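Local coordinates for cutm, flavoprotein of carbon monoxide dehydrogenase (Hydrogenophaga pseudoflava, PDB 1FFV) that probably carries electrons from carbon monoxide oxidation through its bound FAD, as the flavoprotein subunit of carbon monoxide dehydrogenase, at residues V132-R145 against L160-P173. Residues are numbered along the deposited sequence; the frame is centred on the assembly and turned at random.
Sequences VEAHFVLEGPNGRR and LLEENEVMVEIRVP. With FAD (flavin-adenine dinucleotide), chain J.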
loop_
_atom_site.group_PDB
_atom_site.type_symbol
_atom_site.label_atom_id
_atom_site.label_comp_id
_atom_site.label_asym_id
_atom_site.label_seq_id
_atom_site.Cartn_x
_atom_site.Cartn_y
_atom_site.Cartn_z
ATOM N N VAL C 132 60.406 -10.846 -5.188
ATOM C CA VAL C 132 61.027 -9.949 -4.207
ATOM C C VAL C 132 61.810 -10.688 -3.117
ATOM O O VAL C 132 62.400 -10.064 -2.239
ATOM C CB VAL C 132 59.993 -8.985 -3.548
ATOM C CG1 VAL C 132 59.338 -8.104 -4.610
ATOM C CG2 VAL C 132 58.938 -9.768 -2.765
ATOM N N GLU C 133 61.790 -12.019 -3.178
ATOM C CA GLU C 133 62.507 -12.885 -2.240
ATOM C C GLU C 133 62.008 -12.781 -0.806
ATOM O O GLU C 133 62.790 -12.834 0.148
ATOM C CB GLU C 133 64.013 -12.599 -2.299
ATOM C CG GLU C 133 64.635 -12.838 -3.655
ATOM C CD GLU C 133 66.104 -12.466 -3.691
ATOM O OE1 GLU C 133 66.944 -13.298 -3.295
ATOM O OE2 GLU C 133 66.428 -11.342 -4.113
ATOM N N ALA C 134 60.694 -12.672 -0.659
ATOM C CA ALA C 134 60.081 -12.556 0.651
ATOM C C ALA C 134 60.201 -13.821 1.488
ATOM O O ALA C 134 60.520 -14.900 0.987
ATOM C CB ALA C 134 58.620 -12.183 0.499
ATOM N N HIS C 135 59.979 -13.655 2.782
ATOM C CA HIS C 135 59.997 -14.754 3.729
ATOM C C HIS C 135 58.789 -14.532 4.627
ATOM O O HIS C 135 58.403 -13.395 4.896
ATOM C CB HIS C 135 61.290 -14.766 4.541
ATOM C CG HIS C 135 62.480 -15.241 3.768
ATOM N ND1 HIS C 135 63.134 -14.452 2.847
ATOM C CD2 HIS C 135 63.133 -16.426 3.781
ATOM C CE1 HIS C 135 64.141 -15.130 2.323
ATOM N NE2 HIS C 135 64.162 -16.331 2.875
ATOM N N PHE C 136 58.168 -15.623 5.052
ATOM C CA PHE C 136 56.975 -15.543 5.873
ATOM C C PHE C 136 57.173 -16.095 7.281
ATOM O O PHE C 136 57.656 -17.209 7.453
ATOM C CB PHE C 136 55.841 -16.304 5.182
ATOM C CG PHE C 136 55.678 -15.965 3.724
ATOM C CD1 PHE C 136 55.692 -14.642 3.292
ATOM C CD2 PHE C 136 55.528 -16.978 2.776
ATOM C CE1 PHE C 136 55.565 -14.330 1.939
ATOM C CE2 PHE C 136 55.400 -16.677 1.415
ATOM C CZ PHE C 136 55.420 -15.354 1.000
ATOM N N VAL C 137 56.759 -15.321 8.280
ATOM C CA VAL C 137 56.864 -15.727 9.682
ATOM C C VAL C 137 55.575 -16.430 10.120
ATOM O O VAL C 137 54.494 -15.845 10.049
ATOM C CB VAL C 137 57.116 -14.509 10.580
ATOM C CG1 VAL C 137 57.228 -14.933 12.027
ATOM C CG2 VAL C 137 58.381 -13.798 10.141
ATOM N N LEU C 138 55.697 -17.685 10.559
ATOM C CA LEU C 138 54.547 -18.487 10.995
ATOM C C LEU C 138 54.580 -18.799 12.488
ATOM O O LEU C 138 55.598 -19.255 13.016
ATOM C CB LEU C 138 54.504 -19.817 10.237
ATOM C CG LEU C 138 54.823 -19.803 8.745
ATOM C CD1 LEU C 138 54.638 -21.199 8.156
ATOM C CD2 LEU C 138 53.942 -18.786 8.036
ATOM N N GLU C 139 53.462 -18.581 13.171
ATOM C CA GLU C 139 53.415 -18.877 14.593
ATOM C C GLU C 139 52.488 -20.034 14.911
ATOM O O GLU C 139 51.317 -20.040 14.529
ATOM C CB GLU C 139 53.021 -17.659 15.426
ATOM C CG GLU C 139 53.317 -17.894 16.898
ATOM C CD GLU C 139 52.889 -16.760 17.792
ATOM O OE1 GLU C 139 53.357 -15.617 17.596
ATOM O OE2 GLU C 139 52.081 -17.025 18.705
ATOM N N GLY C 140 53.042 -21.031 15.588
ATOM C CA GLY C 140 52.272 -22.196 15.976
ATOM C C GLY C 140 52.349 -22.342 17.479
ATOM O O GLY C 140 52.806 -21.426 18.160
ATOM N N PRO C 141 51.886 -23.465 18.034
ATOM C CA PRO C 141 51.940 -23.654 19.486
ATOM C C PRO C 141 53.368 -23.759 20.040
ATOM O O PRO C 141 53.614 -23.429 21.206
ATOM C CB PRO C 141 51.150 -24.948 19.688
ATOM C CG PRO C 141 51.360 -25.680 18.405
ATOM C CD PRO C 141 51.206 -24.594 17.382
ATOM N N ASN C 142 54.310 -24.164 19.189
ATOM C CA ASN C 142 55.704 -24.319 19.596
ATOM C C ASN C 142 56.565 -23.069 19.406
ATOM O O ASN C 142 57.711 -23.022 19.866
ATOM C CB ASN C 142 56.336 -25.499 18.858
ATOM C CG ASN C 142 55.551 -26.789 19.043
ATOM O OD1 ASN C 142 55.388 -27.551 18.081
ATOM N ND2 ASN C 142 55.055 -27.034 20.260
ATOM N N GLY C 143 56.022 -22.063 18.728
ATOM C CA GLY C 143 56.777 -20.845 18.511
ATOM C C GLY C 143 56.692 -20.336 17.089
ATOM O O GLY C 143 55.713 -20.579 16.383
ATOM N N ARG C 144 57.721 -19.613 16.666
ATOM C CA ARG C 144 57.752 -19.062 15.324
ATOM C C ARG C 144 58.795 -19.726 14.443
ATOM O O ARG C 144 59.765 -20.304 14.933
ATOM C CB ARG C 144 57.978 -17.549 15.377
ATOM C CG ARG C 144 56.815 -16.803 15.997
ATOM C CD ARG C 144 56.984 -15.305 15.914
ATOM N NE ARG C 144 55.795 -14.619 16.411
ATOM C CZ ARG C 144 55.572 -13.314 16.296
ATOM N NH1 ARG C 144 56.454 -12.527 15.696
ATOM N NH2 ARG C 144 54.450 -12.794 16.775
ATOM N N ARG C 145 58.555 -19.678 13.136
ATOM C CA ARG C 145 59.457 -20.241 12.142
ATOM C C ARG C 145 59.291 -19.382 10.902
ATOM O O ARG C 145 58.195 -18.879 10.629
ATOM C CB ARG C 145 59.099 -21.701 11.823
ATOM C CG ARG C 145 57.812 -21.883 11.024
ATOM C CD ARG C 145 57.306 -23.314 11.039
ATOM N NE ARG C 145 57.658 -24.058 9.835
ATOM C CZ ARG C 145 56.785 -24.658 9.022
ATOM N NH1 ARG C 145 55.479 -24.609 9.255
ATOM N NH2 ARG C 145 57.230 -25.363 7.994
ATOM N N LEU C 160 53.148 -24.390 2.813
ATOM C CA LEU C 160 53.919 -24.971 3.913
ATOM C C LEU C 160 53.232 -24.717 5.269
ATOM O O LEU C 160 53.557 -25.342 6.280
ATOM C CB LEU C 160 55.328 -24.378 3.899
ATOM C CG LEU C 160 56.542 -25.258 3.574
ATOM C CD1 LEU C 160 56.213 -26.425 2.680
ATOM C CD2 LEU C 160 57.622 -24.384 2.954
ATOM N N LEU C 161 52.254 -23.820 5.261
ATOM C CA LEU C 161 51.495 -23.456 6.453
ATOM C C LEU C 161 50.808 -24.681 7.065
ATOM O O LEU C 161 50.168 -25.458 6.364
ATOM C CB LEU C 161 50.459 -22.404 6.059
ATOM C CG LEU C 161 49.879 -21.360 7.004
ATOM C CD1 LEU C 161 50.935 -20.738 7.900
ATOM C CD2 LEU C 161 49.220 -20.298 6.120
ATOM N N GLU C 162 50.984 -24.863 8.369
ATOM C CA GLU C 162 50.380 -25.976 9.092
ATOM C C GLU C 162 49.002 -25.527 9.605
ATOM O O GLU C 162 48.782 -24.337 9.841
ATOM C CB GLU C 162 51.288 -26.373 10.263
ATOM C CG GLU C 162 51.416 -27.869 10.506
ATOM C CD GLU C 162 52.142 -28.602 9.390
ATOM O OE1 GLU C 162 53.249 -28.181 8.999
ATOM O OE2 GLU C 162 51.612 -29.621 8.914
ATOM N N GLU C 163 48.084 -26.475 9.791
ATOM C CA GLU C 163 46.730 -26.164 10.263
ATOM C C GLU C 163 46.637 -25.426 11.594
ATOM O O GLU C 163 45.611 -24.821 11.903
ATOM C CB GLU C 163 45.882 -27.428 10.339
ATOM C CG GLU C 163 45.561 -28.043 8.997
ATOM C CD GLU C 163 44.520 -29.141 9.108
ATOM O OE1 GLU C 163 44.633 -29.990 10.027
ATOM O OE2 GLU C 163 43.584 -29.146 8.278
ATOM N N ASN C 164 47.693 -25.500 12.395
ATOM C CA ASN C 164 47.702 -24.819 13.684
ATOM C C ASN C 164 48.608 -23.591 13.693
ATOM O O ASN C 164 49.021 -23.125 14.754
ATOM C CB ASN C 164 48.067 -25.788 14.826
ATOM C CG ASN C 164 49.412 -26.490 14.618
ATOM O OD1 ASN C 164 50.199 -26.114 13.751
ATOM N ND2 ASN C 164 49.674 -27.510 15.425
ATOM N N GLU C 165 48.904 -23.056 12.511
ATOM C CA GLU C 165 49.754 -21.872 12.417
ATOM C C GLU C 165 49.019 -20.649 11.886
ATOM O O GLU C 165 47.997 -20.764 11.210
ATOM C CB GLU C 165 50.968 -22.138 11.529
ATOM C CG GLU C 165 52.009 -23.058 12.112
ATOM C CD GLU C 165 53.128 -23.318 11.135
ATOM O OE1 GLU C 165 52.828 -23.663 9.977
ATOM O OE2 GLU C 165 54.307 -23.166 11.509
ATOM N N VAL C 166 49.572 -19.478 12.191
ATOM C CA VAL C 166 49.031 -18.201 11.755
ATOM C C VAL C 166 50.192 -17.416 11.141
ATOM O O VAL C 166 51.234 -17.253 11.786
ATOM C CB VAL C 166 48.478 -17.394 12.958
ATOM C CG1 VAL C 166 48.006 -16.011 12.514
ATOM C CG2 VAL C 166 47.348 -18.150 13.624
ATOM N N MET C 167 50.050 -16.985 9.887
ATOM C CA MET C 167 51.110 -16.191 9.270
ATOM C C MET C 167 51.030 -14.831 9.930
ATOM O O MET C 167 49.991 -14.186 9.888
ATOM C CB MET C 167 50.942 -16.031 7.755
ATOM C CG MET C 167 52.139 -15.304 7.111
ATOM S SD MET C 167 52.045 -15.037 5.328
ATOM C CE MET C 167 52.228 -16.702 4.709
ATOM N N VAL C 168 52.125 -14.424 10.566
ATOM C CA VAL C 168 52.194 -13.149 11.275
ATOM C C VAL C 168 52.615 -11.950 10.420
ATOM O O VAL C 168 51.963 -10.901 10.442
ATOM C CB VAL C 168 53.122 -13.272 12.515
ATOM C CG1 VAL C 168 53.407 -11.903 13.129
ATOM C CG2 VAL C 168 52.477 -14.186 13.545
ATOM N N GLU C 169 53.684 -12.114 9.648
ATOM C CA GLU C 169 54.180 -11.020 8.826
ATOM C C GLU C 169 54.956 -11.486 7.602
ATOM O O GLU C 169 55.422 -12.628 7.533
ATOM C CB GLU C 169 55.069 -10.107 9.679
ATOM C CG GLU C 169 56.176 -10.860 10.409
ATOM C CD GLU C 169 56.924 -10.015 11.432
ATOM O OE1 GLU C 169 58.176 -10.017 11.398
ATOM O OE2 GLU C 169 56.269 -9.377 12.290
ATOM N N ILE C 170 55.075 -10.590 6.631
ATOM C CA ILE C 170 55.805 -10.864 5.407
ATOM C C ILE C 170 57.050 -9.977 5.414
ATOM O O ILE C 170 56.962 -8.746 5.431
ATOM C CB ILE C 170 54.933 -10.597 4.139
ATOM C CG1 ILE C 170 53.813 -11.646 4.021
ATOM C CG2 ILE C 170 55.796 -10.632 2.885
ATOM C CD1 ILE C 170 52.603 -11.385 4.884
ATOM N N ARG C 171 58.210 -10.621 5.444
ATOM C CA ARG C 171 59.481 -9.916 5.465
ATOM C C ARG C 171 60.134 -9.958 4.100
ATOM O O ARG C 171 60.322 -11.025 3.517
ATOM C CB ARG C 171 60.420 -10.560 6.476
ATOM C CG ARG C 171 59.830 -10.741 7.849
ATOM C CD ARG C 171 60.895 -11.197 8.809
ATOM N NE ARG C 171 60.770 -10.461 10.053
ATOM C CZ ARG C 171 61.635 -9.554 10.489
ATOM N NH1 ARG C 171 62.733 -9.266 9.801
ATOM N NH2 ARG C 171 61.331 -8.854 11.565
ATOM N N VAL C 172 60.510 -8.792 3.600
ATOM C CA VAL C 172 61.141 -8.724 2.296
ATOM C C VAL C 172 62.279 -7.713 2.270
ATOM O O VAL C 172 62.188 -6.640 2.872
ATOM C CB VAL C 172 60.088 -8.491 1.145
ATOM C CG1 VAL C 172 58.797 -7.925 1.686
ATOM C CG2 VAL C 172 60.650 -7.607 0.045
ATOM N N PRO C 173 63.417 -8.101 1.664
ATOM C CA PRO C 173 64.568 -7.198 1.581
ATOM C C PRO C 173 64.250 -5.966 0.749
ATOM O O PRO C 173 63.620 -6.058 -0.302
ATOM C CB PRO C 173 65.651 -8.072 0.936
ATOM C CG PRO C 173 64.890 -9.137 0.221
ATOM C CD PRO C 173 63.765 -9.444 1.166
HETATM P PA FAD J . 40.520 -14.954 3.314
HETATM O O1A FAD J . 40.262 -15.137 4.753
HETATM O O2A FAD J . 39.475 -14.836 2.460
HETATM O O5B FAD J . 41.285 -16.188 2.965
HETATM C C5B FAD J . 42.465 -16.523 3.666
HETATM C C4B FAD J . 42.753 -17.998 3.414
HETATM O O4B FAD J . 44.098 -18.172 3.956
HETATM C C3B FAD J . 41.979 -18.985 4.246
HETATM O O3B FAD J . 42.157 -20.319 3.929
HETATM C C2B FAD J . 42.430 -18.540 5.621
HETATM O O2B FAD J . 42.061 -19.469 6.583
HETATM C C1B FAD J . 43.909 -18.434 5.422
HETATM N N9A FAD J . 44.570 -17.293 6.030
HETATM C C8A FAD J . 44.247 -15.967 5.893
HETATM N N7A FAD J . 45.056 -15.165 6.580
HETATM C C5A FAD J . 45.941 -16.013 7.195
HETATM C C6A FAD J . 47.075 -15.756 8.073
HETATM N N6A FAD J . 47.456 -14.569 8.460
HETATM N N1A FAD J . 47.727 -16.879 8.489
HETATM C C2A FAD J . 47.368 -18.127 8.111
HETATM N N3A FAD J . 46.355 -18.454 7.312
HETATM C C4A FAD J . 45.670 -17.360 6.869
HETATM N N1 FAD J . 43.423 -11.875 -5.760
HETATM C C2 FAD J . 44.454 -11.677 -6.570
HETATM O O2 FAD J . 45.558 -11.958 -6.241
HETATM N N3 FAD J . 44.313 -11.127 -7.866
HETATM C C4 FAD J . 43.088 -10.765 -8.359
HETATM O O4 FAD J . 43.008 -10.293 -9.474
HETATM C C4X FAD J . 41.945 -10.980 -7.487
HETATM N N5 FAD J . 40.724 -10.647 -7.915
HETATM C C5X FAD J . 39.686 -10.865 -7.064
HETATM C C6 FAD J . 38.416 -10.514 -7.525
HETATM C C7 FAD J . 37.310 -10.689 -6.757
HETATM C C7M FAD J . 35.950 -10.304 -7.286
HETATM C C8 FAD J . 37.429 -11.241 -5.433
HETATM C C8M FAD J . 36.216 -11.449 -4.559
HETATM C C9 FAD J . 38.698 -11.596 -4.950
HETATM C C9A FAD J . 39.815 -11.408 -5.755
HETATM N N10 FAD J . 41.131 -11.750 -5.328
HETATM C C10 FAD J . 42.172 -11.548 -6.158
HETATM C "C1'" FAD J . 41.327 -12.301 -3.947
HETATM C "C2'" FAD J . 41.793 -11.437 -2.685
HETATM O "O2'" FAD J . 42.793 -10.944 -3.537
HETATM C "C3'" FAD J . 41.730 -12.776 -1.975
HETATM O "O3'" FAD J . 40.958 -11.732 -1.337
HETATM C "C4'" FAD J . 42.261 -12.935 -0.566
HETATM O "O4'" FAD J . 42.787 -13.932 -1.501
HETATM C "C5'" FAD J . 42.176 -14.188 0.312
HETATM O "O5'" FAD J . 42.751 -12.979 1.207
HETATM P P FAD J . 41.868 -12.577 2.390
HETATM O O1P FAD J . 42.714 -11.526 3.143
HETATM O O2P FAD J . 40.619 -12.105 2.025
HETATM O O3P FAD J . 41.611 -13.792 3.182
HETATM O O HOH W 1 63.217 -7.476 -2.526
HETATM O O HOH W 2 63.084 -11.943 3.712
HETATM O O HOH W 3 55.415 -22.219 13.818
#
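E165 holds CG beside its backbone N (chi1 -71°) and then runs extended, while R145 turns its chain at chi3 (-99°), and the two ends meet. R145 NH1 gives E165 OE2 a nearly straight bond of 2.9 Å, on the syn side of the carboxylate and in the guanidinium plane, part of a salt bridge in which NH1 stands equally close to OE1. OE1 also takes the backbone N of E162 at 2.7 Å with its anti lone pair, tying the carboxylate to the beta turn from E162 to E165. With an alanine here, the guanidinium of R145 would probably lose its charged mate and the N-H of E162 its acceptor.

Beside the carboxylate, L138 sets CD2 against L161 CD1 at 3.6 Å. On the same face M167 brings CE to 3.7 Å from F136 CG, its sulfur oblique to the ring in a Met-aromatic contact, and I170 CG1 lies alongside F136 CD1. On the opposite face of the sheet, V137 CG2 packs on E169 CG, and R144 lays one guanidinium face over V168 while NE and NH2 both grip E139 OE1.

The backbones form an antiparallel ladder, V168 and E169 facing V137 in a beta bulge. In this FAD-binding domain, M167 N gives to adenine N1A at 2.7 Å and its O accepts from N6A. Strands 135-140 and 166-173 sit between strands 143-148 and 69-73; helix 112-117 covers the sheet face carrying F136, M167 and I170, and helix 14-24 packs on E139 and V166.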